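Local structure of amine oxidase domain-containing protein (Pyrococcus furiosus, 3NRN) at residues Met1-Gly12 / Tyr230-Val239; Tyr252-Gln260 / His366-Val374. The protein binds adenosine monophosphate and is probably an oxidoreductase of the flavin-containing amine oxidase family, though its substrate is not known. All blocks are in the same frame, centred on the assembly; numbering follows the deposited sequence.

Contact 1: residues Met1-Gly12 / Tyr230-Val239; sequences MRAVVVGAGLGG and YSFDVAISNV. With AMP (adenosine monophosphate), chain B.
Consistent with a Rossmann-type nucleotide-binding fold, strand 2-6 lies parallel to strand 234-237, the axes 18° apart, and leads into helix 10-21, with Gly7, Gly9 and Gly12 fitting the GxGxxG pattern. Hydrogen bonds set the register: Val4 N reaches Val234 O at 3.0 Å, Ile236 N meets Val4 O, Val6 N meets Ile236 O at 2.8 Å, and Asn238 N closes on Val6 O. At the other end Arg2 O accepts from both Asp233 N and Val234 N, while Arg2 N gives a short bond of 2.6 Å to the anti lone pair of Asp233 OD2. That oxygen also lies over one face of the Arg2 guanidinium, a long, charge-only pairing, and Ser231 OG sits over the opposite face. With chi1 at 177°, Val4 CG2 lies beside the backbone N and packs at 3.5 Å on Phe232 CB. Near the nucleotide, Val6 CG1 touches Val239 CG2 at 3.8 Å and lies equally far from AMP N1; Gly7 CA approaches AMP O4' to 3.2 Å, where a CB would collide with the sugar. Thus backbone bonds join the strands along their length, and the glycine loop and Val239 bring AMP against bare backbone and apolar carbon.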
loop_
_atom_site.group_PDB
_atom_site.type_symbol
_atom_site.label_atom_id
_atom_site.label_comp_id
_atom_site.label_asym_id
_atom_site.label_seq_id
_atom_site.Cartn_x
_atom_site.Cartn_y
_atom_site.Cartn_z
HETATM N N MSE A 1 -24.721 -15.121 -2.118
HETATM C CA MSE A 1 -25.378 -14.092 -1.261
HETATM C C MSE A 1 -25.235 -12.693 -1.859
HETATM O O MSE A 1 -24.594 -12.505 -2.892
HETATM C CB MSE A 1 -24.754 -14.097 0.126
HETATM C CG MSE A 1 -23.286 -13.729 0.100
HETATM SE SE MSE A 1 -22.589 -13.530 1.859
HETATM C CE MSE A 1 -22.843 -15.343 2.486
ATOM N N ARG A 2 -25.832 -11.715 -1.186
ATOM C CA ARG A 2 -25.793 -10.333 -1.629
ATOM C C ARG A 2 -24.727 -9.564 -0.860
ATOM O O ARG A 2 -24.757 -9.494 0.375
ATOM C CB ARG A 2 -27.158 -9.671 -1.405
ATOM C CG ARG A 2 -27.460 -8.536 -2.363
ATOM C CD ARG A 2 -28.789 -7.854 -2.044
ATOM N NE ARG A 2 -29.886 -8.801 -1.839
ATOM C CZ ARG A 2 -30.312 -9.213 -0.646
ATOM N NH1 ARG A 2 -29.738 -8.765 0.463
ATOM N NH2 ARG A 2 -31.315 -10.074 -0.560
ATOM N N ALA A 3 -23.788 -8.984 -1.593
ATOM C CA ALA A 3 -22.719 -8.220 -0.973
ATOM C C ALA A 3 -22.680 -6.790 -1.491
ATOM O O ALA A 3 -22.658 -6.557 -2.703
ATOM C CB ALA A 3 -21.371 -8.899 -1.231
ATOM N N VAL A 4 -22.681 -5.835 -0.566
ATOM C CA VAL A 4 -22.597 -4.427 -0.926
ATOM C C VAL A 4 -21.215 -3.922 -0.522
ATOM O O VAL A 4 -20.820 -4.026 0.638
ATOM C CB VAL A 4 -23.665 -3.565 -0.187
ATOM C CG1 VAL A 4 -23.481 -2.099 -0.559
ATOM C CG2 VAL A 4 -25.072 -4.021 -0.560
ATOM N N VAL A 5 -20.484 -3.371 -1.481
ATOM C CA VAL A 5 -19.153 -2.841 -1.219
ATOM C C VAL A 5 -19.217 -1.323 -1.117
ATOM O O VAL A 5 -19.711 -0.654 -2.026
ATOM C CB VAL A 5 -18.187 -3.235 -2.348
ATOM C CG1 VAL A 5 -16.801 -2.662 -2.081
ATOM C CG2 VAL A 5 -18.130 -4.759 -2.456
ATOM N N VAL A 6 -18.734 -0.778 -0.005
ATOM C CA VAL A 6 -18.745 0.663 0.181
ATOM C C VAL A 6 -17.374 1.234 -0.124
ATOM O O VAL A 6 -16.441 1.084 0.662
ATOM C CB VAL A 6 -19.151 1.060 1.628
ATOM C CG1 VAL A 6 -19.103 2.572 1.794
ATOM C CG2 VAL A 6 -20.546 0.557 1.927
ATOM N N GLY A 7 -17.263 1.894 -1.272
ATOM C CA GLY A 7 -15.997 2.485 -1.669
ATOM C C GLY A 7 -15.329 1.631 -2.723
ATOM O O GLY A 7 -15.175 0.419 -2.538
ATOM N N ALA A 8 -14.937 2.248 -3.832
ATOM C CA ALA A 8 -14.296 1.504 -4.910
ATOM C C ALA A 8 -12.777 1.669 -4.942
ATOM O O ALA A 8 -12.193 2.054 -5.961
ATOM C CB ALA A 8 -14.888 1.905 -6.243
ATOM N N GLY A 9 -12.142 1.384 -3.815
ATOM C CA GLY A 9 -10.697 1.465 -3.758
ATOM C C GLY A 9 -10.167 0.079 -4.085
ATOM O O GLY A 9 -10.945 -0.830 -4.399
ATOM N N LEU A 10 -8.849 -0.094 -4.010
ATOM C CA LEU A 10 -8.248 -1.389 -4.304
ATOM C C LEU A 10 -8.859 -2.508 -3.458
ATOM O O LEU A 10 -9.297 -3.530 -3.995
ATOM C CB LEU A 10 -6.736 -1.332 -4.079
ATOM C CG LEU A 10 -6.027 -2.654 -4.391
ATOM C CD1 LEU A 10 -6.210 -2.997 -5.876
ATOM C CD2 LEU A 10 -4.544 -2.540 -4.032
ATOM N N GLY A 11 -8.891 -2.321 -2.138
ATOM C CA GLY A 11 -9.465 -3.338 -1.279
ATOM C C GLY A 11 -10.909 -3.682 -1.650
ATOM O O GLY A 11 -11.267 -4.855 -1.758
ATOM N N GLY A 12 -11.740 -2.660 -1.841
ATOM C CA GLY A 12 -13.134 -2.897 -2.191
ATOM C C GLY A 12 -13.293 -3.642 -3.512
ATOM O O GLY A 12 -14.079 -4.583 -3.609
ATOM N N TYR A 230 -30.219 -0.283 -0.519
ATOM C CA TYR A 230 -29.554 -1.506 -0.961
ATOM C C TYR A 230 -29.447 -2.458 0.221
ATOM O O TYR A 230 -28.671 -2.216 1.139
ATOM C CB TYR A 230 -28.146 -1.191 -1.469
ATOM C CG TYR A 230 -28.118 -0.205 -2.608
ATOM C CD1 TYR A 230 -28.286 -0.625 -3.926
ATOM C CD2 TYR A 230 -27.938 1.156 -2.366
ATOM C CE1 TYR A 230 -28.273 0.286 -4.978
ATOM C CE2 TYR A 230 -27.925 2.072 -3.403
ATOM C CZ TYR A 230 -28.090 1.632 -4.710
ATOM O OH TYR A 230 -28.067 2.547 -5.741
ATOM N N SER A 231 -30.235 -3.527 0.211
ATOM C CA SER A 231 -30.182 -4.509 1.288
ATOM C C SER A 231 -28.959 -5.411 1.053
ATOM O O SER A 231 -28.533 -5.594 -0.082
ATOM C CB SER A 231 -31.465 -5.342 1.293
ATOM O OG SER A 231 -31.686 -5.915 0.017
ATOM N N PHE A 232 -28.395 -5.970 2.117
ATOM C CA PHE A 232 -27.221 -6.818 1.965
ATOM C C PHE A 232 -27.173 -7.991 2.938
ATOM O O PHE A 232 -27.787 -7.952 4.007
ATOM C CB PHE A 232 -25.951 -5.971 2.151
ATOM C CG PHE A 232 -25.747 -5.471 3.569
ATOM C CD1 PHE A 232 -25.152 -6.281 4.535
ATOM C CD2 PHE A 232 -26.164 -4.193 3.936
ATOM C CE1 PHE A 232 -24.974 -5.818 5.845
ATOM C CE2 PHE A 232 -25.995 -3.729 5.231
ATOM C CZ PHE A 232 -25.396 -4.545 6.190
ATOM N N ASP A 233 -26.444 -9.037 2.551
ATOM C CA ASP A 233 -26.245 -10.198 3.422
ATOM C C ASP A 233 -24.913 -9.922 4.122
ATOM O O ASP A 233 -24.718 -10.259 5.286
ATOM C CB ASP A 233 -26.170 -11.491 2.600
ATOM C CG ASP A 233 -27.506 -11.847 1.964
ATOM O OD1 ASP A 233 -28.511 -11.906 2.702
ATOM O OD2 ASP A 233 -27.557 -12.062 0.735
ATOM N N VAL A 234 -24.015 -9.275 3.381
ATOM C CA VAL A 234 -22.701 -8.891 3.863
ATOM C C VAL A 234 -22.330 -7.533 3.265
ATOM O O VAL A 234 -22.653 -7.237 2.113
ATOM C CB VAL A 234 -21.622 -9.924 3.450
ATOM C CG1 VAL A 234 -20.237 -9.341 3.655
ATOM C CG2 VAL A 234 -21.773 -11.190 4.282
ATOM N N ALA A 235 -21.661 -6.707 4.058
ATOM C CA ALA A 235 -21.229 -5.396 3.602
ATOM C C ALA A 235 -19.714 -5.315 3.764
ATOM O O ALA A 235 -19.181 -5.655 4.824
ATOM C CB ALA A 235 -21.909 -4.299 4.424
ATOM N N ILE A 236 -19.024 -4.882 2.711
ATOM C CA ILE A 236 -17.572 -4.742 2.754
ATOM C C ILE A 236 -17.229 -3.259 2.669
ATOM O O ILE A 236 -17.459 -2.613 1.644
ATOM C CB ILE A 236 -16.878 -5.456 1.566
ATOM C CG1 ILE A 236 -17.194 -6.955 1.590
ATOM C CG2 ILE A 236 -15.368 -5.203 1.616
ATOM C CD1 ILE A 236 -16.813 -7.660 2.867
ATOM N N SER A 237 -16.673 -2.719 3.745
ATOM C CA SER A 237 -16.308 -1.311 3.758
ATOM C C SER A 237 -14.843 -1.093 3.391
ATOM O O SER A 237 -13.946 -1.680 3.987
ATOM C CB SER A 237 -16.585 -0.699 5.134
ATOM O OG SER A 237 -16.321 0.695 5.119
ATOM N N ASN A 238 -14.609 -0.241 2.402
ATOM C CA ASN A 238 -13.253 0.069 1.962
ATOM C C ASN A 238 -12.991 1.540 2.277
ATOM O O ASN A 238 -12.168 2.189 1.632
ATOM C CB ASN A 238 -13.140 -0.198 0.454
ATOM C CG ASN A 238 -11.726 -0.032 -0.080
ATOM O OD1 ASN A 238 -10.730 -0.285 0.611
ATOM N ND2 ASN A 238 -11.635 0.362 -1.331
ATOM N N VAL A 239 -13.683 2.048 3.297
ATOM C CA VAL A 239 -13.577 3.454 3.691
ATOM C C VAL A 239 -12.807 3.768 4.998
ATOM O O VAL A 239 -12.793 4.908 5.462
ATOM C CB VAL A 239 -15.012 4.072 3.739
ATOM C CG1 VAL A 239 -14.966 5.526 4.136
ATOM C CG2 VAL A 239 -15.661 3.950 2.361
HETATM P P AMP B . -9.139 4.124 -0.996
HETATM O O1P AMP B . -9.459 2.804 -0.324
HETATM O O2P AMP B . -8.943 5.198 0.071
HETATM O O3P AMP B . -8.126 4.040 -2.066
HETATM O "O5'" AMP B . -10.579 4.432 -1.621
HETATM C "C5'" AMP B . -11.747 4.280 -0.807
HETATM C "C4'" AMP B . -12.867 4.717 -1.742
HETATM O "O4'" AMP B . -14.068 5.014 -1.024
HETATM C "C3'" AMP B . -12.549 5.947 -2.575
HETATM O "O3'" AMP B . -12.772 5.520 -3.935
HETATM C "C2'" AMP B . -13.590 6.976 -2.085
HETATM O "O2'" AMP B . -14.057 7.926 -3.064
HETATM C "C1'" AMP B . -14.722 6.051 -1.678
HETATM N N9 AMP B . -15.596 6.559 -0.601
HETATM C C8 AMP B . -15.229 7.241 0.516
HETATM N N7 AMP B . -16.318 7.451 1.301
HETATM C C5 AMP B . -17.358 6.837 0.720
HETATM C C6 AMP B . -18.783 6.699 1.048
HETATM N N6 AMP B . -19.248 7.276 2.191
HETATM N N1 AMP B . -19.542 5.988 0.179
HETATM C C2 AMP B . -19.005 5.392 -0.942
HETATM N N3 AMP B . -17.713 5.524 -1.340
HETATM C C4 AMP B . -16.884 6.237 -0.539
#

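Contact 2: residues Tyr252-Gln260 / His366-Val374; sequences YFDRDYLKQ and HIEWPLNEV
Two hydrogen bonds join the Gln260 amide to the backbone of Ile367 and pin this residue, near the start of segment 366-374, to helix 255-262. Ile367 N points at Gln260 OE1 over 2.7 Å, nearly straight at 172° and on a lone pair in the carbonyl plane; Gln260 NE2 returns a bond of 2.9 Å to Ile367 O. The Gln260 chain, extended from a chi1 of 172°, carries the amide across to Ile367. An alanine here would remove both bonds and is likely to leave the N-H of Ile367 without its acceptor and the loop less firmly held. A water donates to Ile367 O and is hydrogen-bonded to Tyr257 OH as well, bridging helix and loop. Within the loop itself, Trp369 NE1 donates to Val374 O at 2.6 Å, which helps fix the indole's rotation.

Apolar contacts follow. Pro370 CD stands over one face of the Tyr257 ring, 4.0 Å from its centroid, in a CH-pi contact, while Ile367 CG2 meets Tyr257 CD1 at 3.6 Å. Phe253 CE1 lies over a face of the Trp369 ring, 3.7 Å from CH2, although the two ring planes are inclined at 57°; Pro370 CG reaches the Phe253 edge. The amide pair therefore anchors the loop at Ile367, and aromatic, proline and aliphatic carbons make most of the rest of this surface contact.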
loop_
_atom_site.group_PDB
_atom_site.type_symbol
_atom_site.label_atom_id
_atom_site.label_comp_id
_atom_site.label_asym_id
_atom_site.label_seq_id
_atom_site.Cartn_x
_atom_site.Cartn_y
_atom_site.Cartn_z
ATOM N N TYR A 252 -22.933 0.934 18.451
ATOM C CA TYR A 252 -22.760 -0.480 18.144
ATOM C C TYR A 252 -21.374 -1.015 18.496
ATOM O O TYR A 252 -21.070 -2.180 18.229
ATOM C CB TYR A 252 -23.054 -0.714 16.652
ATOM C CG TYR A 252 -24.515 -0.502 16.299
ATOM C CD1 TYR A 252 -25.450 -1.522 16.483
ATOM C CD2 TYR A 252 -24.972 0.729 15.823
ATOM C CE1 TYR A 252 -26.800 -1.322 16.205
ATOM C CE2 TYR A 252 -26.327 0.939 15.542
ATOM C CZ TYR A 252 -27.230 -0.090 15.738
ATOM O OH TYR A 252 -28.570 0.114 15.490
ATOM N N PHE A 253 -20.544 -0.173 19.111
ATOM C CA PHE A 253 -19.179 -0.561 19.471
ATOM C C PHE A 253 -18.896 -0.372 20.962
ATOM O O PHE A 253 -19.462 0.521 21.592
ATOM C CB PHE A 253 -18.173 0.280 18.667
ATOM C CG PHE A 253 -18.320 0.132 17.178
ATOM C CD1 PHE A 253 -17.658 -0.886 16.498
ATOM C CD2 PHE A 253 -19.186 0.969 16.467
ATOM C CE1 PHE A 253 -17.859 -1.076 15.118
ATOM C CE2 PHE A 253 -19.398 0.791 15.095
ATOM C CZ PHE A 253 -18.731 -0.238 14.418
ATOM N N ASP A 254 -18.022 -1.216 21.515
ATOM C CA ASP A 254 -17.639 -1.132 22.924
ATOM C C ASP A 254 -16.885 0.171 23.158
ATOM O O ASP A 254 -16.164 0.644 22.277
ATOM C CB ASP A 254 -16.709 -2.288 23.316
ATOM C CG ASP A 254 -17.418 -3.623 23.369
ATOM O OD1 ASP A 254 -18.659 -3.663 23.185
ATOM O OD2 ASP A 254 -16.726 -4.636 23.603
ATOM N N ARG A 255 -17.036 0.728 24.355
ATOM C CA ARG A 255 -16.376 1.972 24.741
ATOM C C ARG A 255 -14.862 1.985 24.469
ATOM O O ARG A 255 -14.332 2.940 23.901
ATOM C CB ARG A 255 -16.625 2.238 26.233
ATOM C CG ARG A 255 -15.865 3.439 26.797
ATOM C CD ARG A 255 -15.748 3.358 28.315
ATOM N NE ARG A 255 -17.018 3.587 29.002
ATOM C CZ ARG A 255 -17.207 3.382 30.305
ATOM N NH1 ARG A 255 -16.211 2.939 31.060
ATOM N NH2 ARG A 255 -18.387 3.629 30.856
ATOM N N ASP A 256 -14.161 0.934 24.872
ATOM C CA ASP A 256 -12.718 0.906 24.664
ATOM C C ASP A 256 -12.325 0.808 23.197
ATOM O O ASP A 256 -11.231 1.243 22.819
ATOM C CB ASP A 256 -12.075 -0.229 25.473
ATOM C CG ASP A 256 -12.428 -1.601 24.944
ATOM O OD1 ASP A 256 -13.540 -1.759 24.403
ATOM O OD2 ASP A 256 -11.597 -2.523 25.086
ATOM N N TYR A 257 -13.205 0.255 22.365
ATOM C CA TYR A 257 -12.906 0.156 20.941
ATOM C C TYR A 257 -13.015 1.552 20.319
ATOM O O TYR A 257 -12.176 1.957 19.509
ATOM C CB TYR A 257 -13.868 -0.800 20.225
ATOM C CG TYR A 257 -13.489 -0.991 18.770
ATOM C CD1 TYR A 257 -12.314 -1.664 18.422
ATOM C CD2 TYR A 257 -14.260 -0.444 17.746
ATOM C CE1 TYR A 257 -11.913 -1.783 17.091
ATOM C CE2 TYR A 257 -13.865 -0.558 16.411
ATOM C CZ TYR A 257 -12.690 -1.225 16.093
ATOM O OH TYR A 257 -12.280 -1.311 14.778
ATOM N N LEU A 258 -14.065 2.274 20.697
ATOM C CA LEU A 258 -14.283 3.639 20.221
ATOM C C LEU A 258 -13.113 4.527 20.647
ATOM O O LEU A 258 -12.779 5.503 19.975
ATOM C CB LEU A 258 -15.578 4.204 20.809
ATOM C CG LEU A 258 -16.859 3.574 20.259
ATOM C CD1 LEU A 258 -18.081 4.077 21.030
ATOM C CD2 LEU A 258 -16.959 3.923 18.773
ATOM N N LYS A 259 -12.505 4.186 21.780
ATOM C CA LYS A 259 -11.370 4.935 22.300
ATOM C C LYS A 259 -10.188 4.757 21.358
ATOM O O LYS A 259 -9.510 5.720 20.998
ATOM C CB LYS A 259 -10.992 4.424 23.696
ATOM C CG LYS A 259 -9.843 5.190 24.343
ATOM C CD LYS A 259 -9.497 4.631 25.718
ATOM C CE LYS A 259 -8.394 5.441 26.384
ATOM N NZ LYS A 259 -7.146 5.478 25.573
ATOM N N GLN A 260 -9.951 3.508 20.965
ATOM C CA GLN A 260 -8.862 3.177 20.060
ATOM C C GLN A 260 -9.062 3.820 18.685
ATOM O O GLN A 260 -8.114 4.340 18.091
ATOM C CB GLN A 260 -8.757 1.657 19.914
ATOM C CG GLN A 260 -7.788 1.216 18.844
ATOM C CD GLN A 260 -7.706 -0.288 18.711
ATOM O OE1 GLN A 260 -7.135 -0.967 19.562
ATOM N NE2 GLN A 260 -8.286 -0.819 17.641
ATOM N N HIS A 366 -4.298 -3.774 21.259
ATOM C CA HIS A 366 -4.994 -3.576 19.989
ATOM C C HIS A 366 -6.289 -4.373 19.918
ATOM O O HIS A 366 -6.291 -5.595 20.068
ATOM C CB HIS A 366 -4.110 -3.988 18.813
ATOM C CG HIS A 366 -4.776 -3.827 17.479
ATOM N ND1 HIS A 366 -5.174 -2.601 16.990
ATOM C CD2 HIS A 366 -5.136 -4.739 16.545
ATOM C CE1 HIS A 366 -5.752 -2.764 15.814
ATOM N NE2 HIS A 366 -5.742 -4.052 15.520
ATOM N N ILE A 367 -7.392 -3.680 19.675
ATOM C CA ILE A 367 -8.680 -4.341 19.582
ATOM C C ILE A 367 -9.015 -4.531 18.104
ATOM O O ILE A 367 -8.937 -3.589 17.314
ATOM C CB ILE A 367 -9.749 -3.500 20.288
ATOM C CG1 ILE A 367 -9.223 -3.084 21.667
ATOM C CG2 ILE A 367 -11.034 -4.312 20.445
ATOM C CD1 ILE A 367 -10.083 -2.072 22.394
ATOM N N GLU A 368 -9.369 -5.752 17.719
ATOM C CA GLU A 368 -9.680 -6.011 16.317
ATOM C C GLU A 368 -11.113 -5.622 15.963
ATOM O O GLU A 368 -11.943 -5.409 16.851
ATOM C CB GLU A 368 -9.430 -7.484 15.984
ATOM C CG GLU A 368 -10.487 -8.453 16.476
ATOM C CD GLU A 368 -10.114 -9.898 16.170
ATOM O OE1 GLU A 368 -11.017 -10.760 16.135
ATOM O OE2 GLU A 368 -8.910 -10.171 15.972
ATOM N N TRP A 369 -11.396 -5.506 14.665
ATOM C CA TRP A 369 -12.739 -5.140 14.214
ATOM C C TRP A 369 -13.697 -6.132 14.863
ATOM O O TRP A 369 -13.525 -7.333 14.734
ATOM C CB TRP A 369 -12.829 -5.215 12.689
ATOM C CG TRP A 369 -14.180 -4.838 12.163
ATOM C CD1 TRP A 369 -15.127 -5.680 11.654
ATOM C CD2 TRP A 369 -14.738 -3.519 12.099
ATOM N NE1 TRP A 369 -16.239 -4.968 11.274
ATOM C CE2 TRP A 369 -16.027 -3.639 11.535
ATOM C CE3 TRP A 369 -14.275 -2.251 12.462
ATOM C CZ2 TRP A 369 -16.859 -2.535 11.320
ATOM C CZ3 TRP A 369 -15.105 -1.147 12.248
ATOM C CH2 TRP A 369 -16.379 -1.300 11.682
ATOM N N PRO A 370 -14.726 -5.631 15.567
ATOM C CA PRO A 370 -15.723 -6.453 16.270
ATOM C C PRO A 370 -16.925 -7.062 15.537
ATOM O O PRO A 370 -17.515 -8.016 16.037
ATOM C CB PRO A 370 -16.179 -5.522 17.386
ATOM C CG PRO A 370 -16.242 -4.206 16.664
ATOM C CD PRO A 370 -14.957 -4.198 15.825
ATOM N N LEU A 371 -17.300 -6.530 14.377
ATOM C CA LEU A 371 -18.477 -7.045 13.666
ATOM C C LEU A 371 -18.181 -8.123 12.626
ATOM O O LEU A 371 -17.054 -8.239 12.151
ATOM C CB LEU A 371 -19.226 -5.876 13.011
ATOM C CG LEU A 371 -19.618 -4.790 14.014
ATOM C CD1 LEU A 371 -20.313 -3.642 13.307
ATOM C CD2 LEU A 371 -20.539 -5.403 15.067
ATOM N N ASN A 372 -19.205 -8.895 12.270
ATOM C CA ASN A 372 -19.062 -9.976 11.300
ATOM C C ASN A 372 -19.867 -9.757 10.015
ATOM O O ASN A 372 -19.490 -10.254 8.953
ATOM C CB ASN A 372 -19.496 -11.308 11.925
ATOM C CG ASN A 372 -18.788 -11.604 13.240
ATOM O OD1 ASN A 372 -17.584 -11.390 13.374
ATOM N ND2 ASN A 372 -19.534 -12.117 14.207
ATOM N N GLU A 373 -20.981 -9.034 10.117
ATOM C CA GLU A 373 -21.834 -8.767 8.956
ATOM C C GLU A 373 -21.238 -7.648 8.116
ATOM O O GLU A 373 -21.559 -7.495 6.937
ATOM C CB GLU A 373 -23.256 -8.377 9.392
ATOM C CG GLU A 373 -23.344 -7.150 10.296
ATOM C CD GLU A 373 -23.225 -7.488 11.784
ATOM O OE1 GLU A 373 -22.193 -8.061 12.199
ATOM O OE2 GLU A 373 -24.171 -7.176 12.540
ATOM N N VAL A 374 -20.383 -6.851 8.747
ATOM C CA VAL A 374 -19.703 -5.761 8.064
ATOM C C VAL A 374 -18.234 -5.908 8.395
ATOM O O VAL A 374 -17.875 -6.030 9.567
ATOM C CB VAL A 374 -20.158 -4.366 8.561
ATOM C CG1 VAL A 374 -19.395 -3.284 7.818
ATOM C CG2 VAL A 374 -21.651 -4.199 8.360
HETATM O O HOH W 1 -9.653 -2.775 14.575
#

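From the N terminus, strand 2-6 enters the parallel sheet at once, and contact 1 closes a loop of 217 residues when strand 234-237 settles beside it. The chain passes through helix 241-248 to segment 252-260, whose Phe253 leads into helix 255-262; contact 2 opens here and closes 105 residues later, after the mixed sheet. The two loops are in series, neither nested nor crossed. Their centres are 18 Å apart, yet they meet: Ala235 N lies 3.0 Å from Glu373 O, a probable hydrogen bond, as strand 374-376 joins beside 234-237. Contact 1 pairs strands within the parallel sheet; contact 2 ties helix 255-262 and the residues just before it to the loop leading into 374-376, an outermost strand of that sheet.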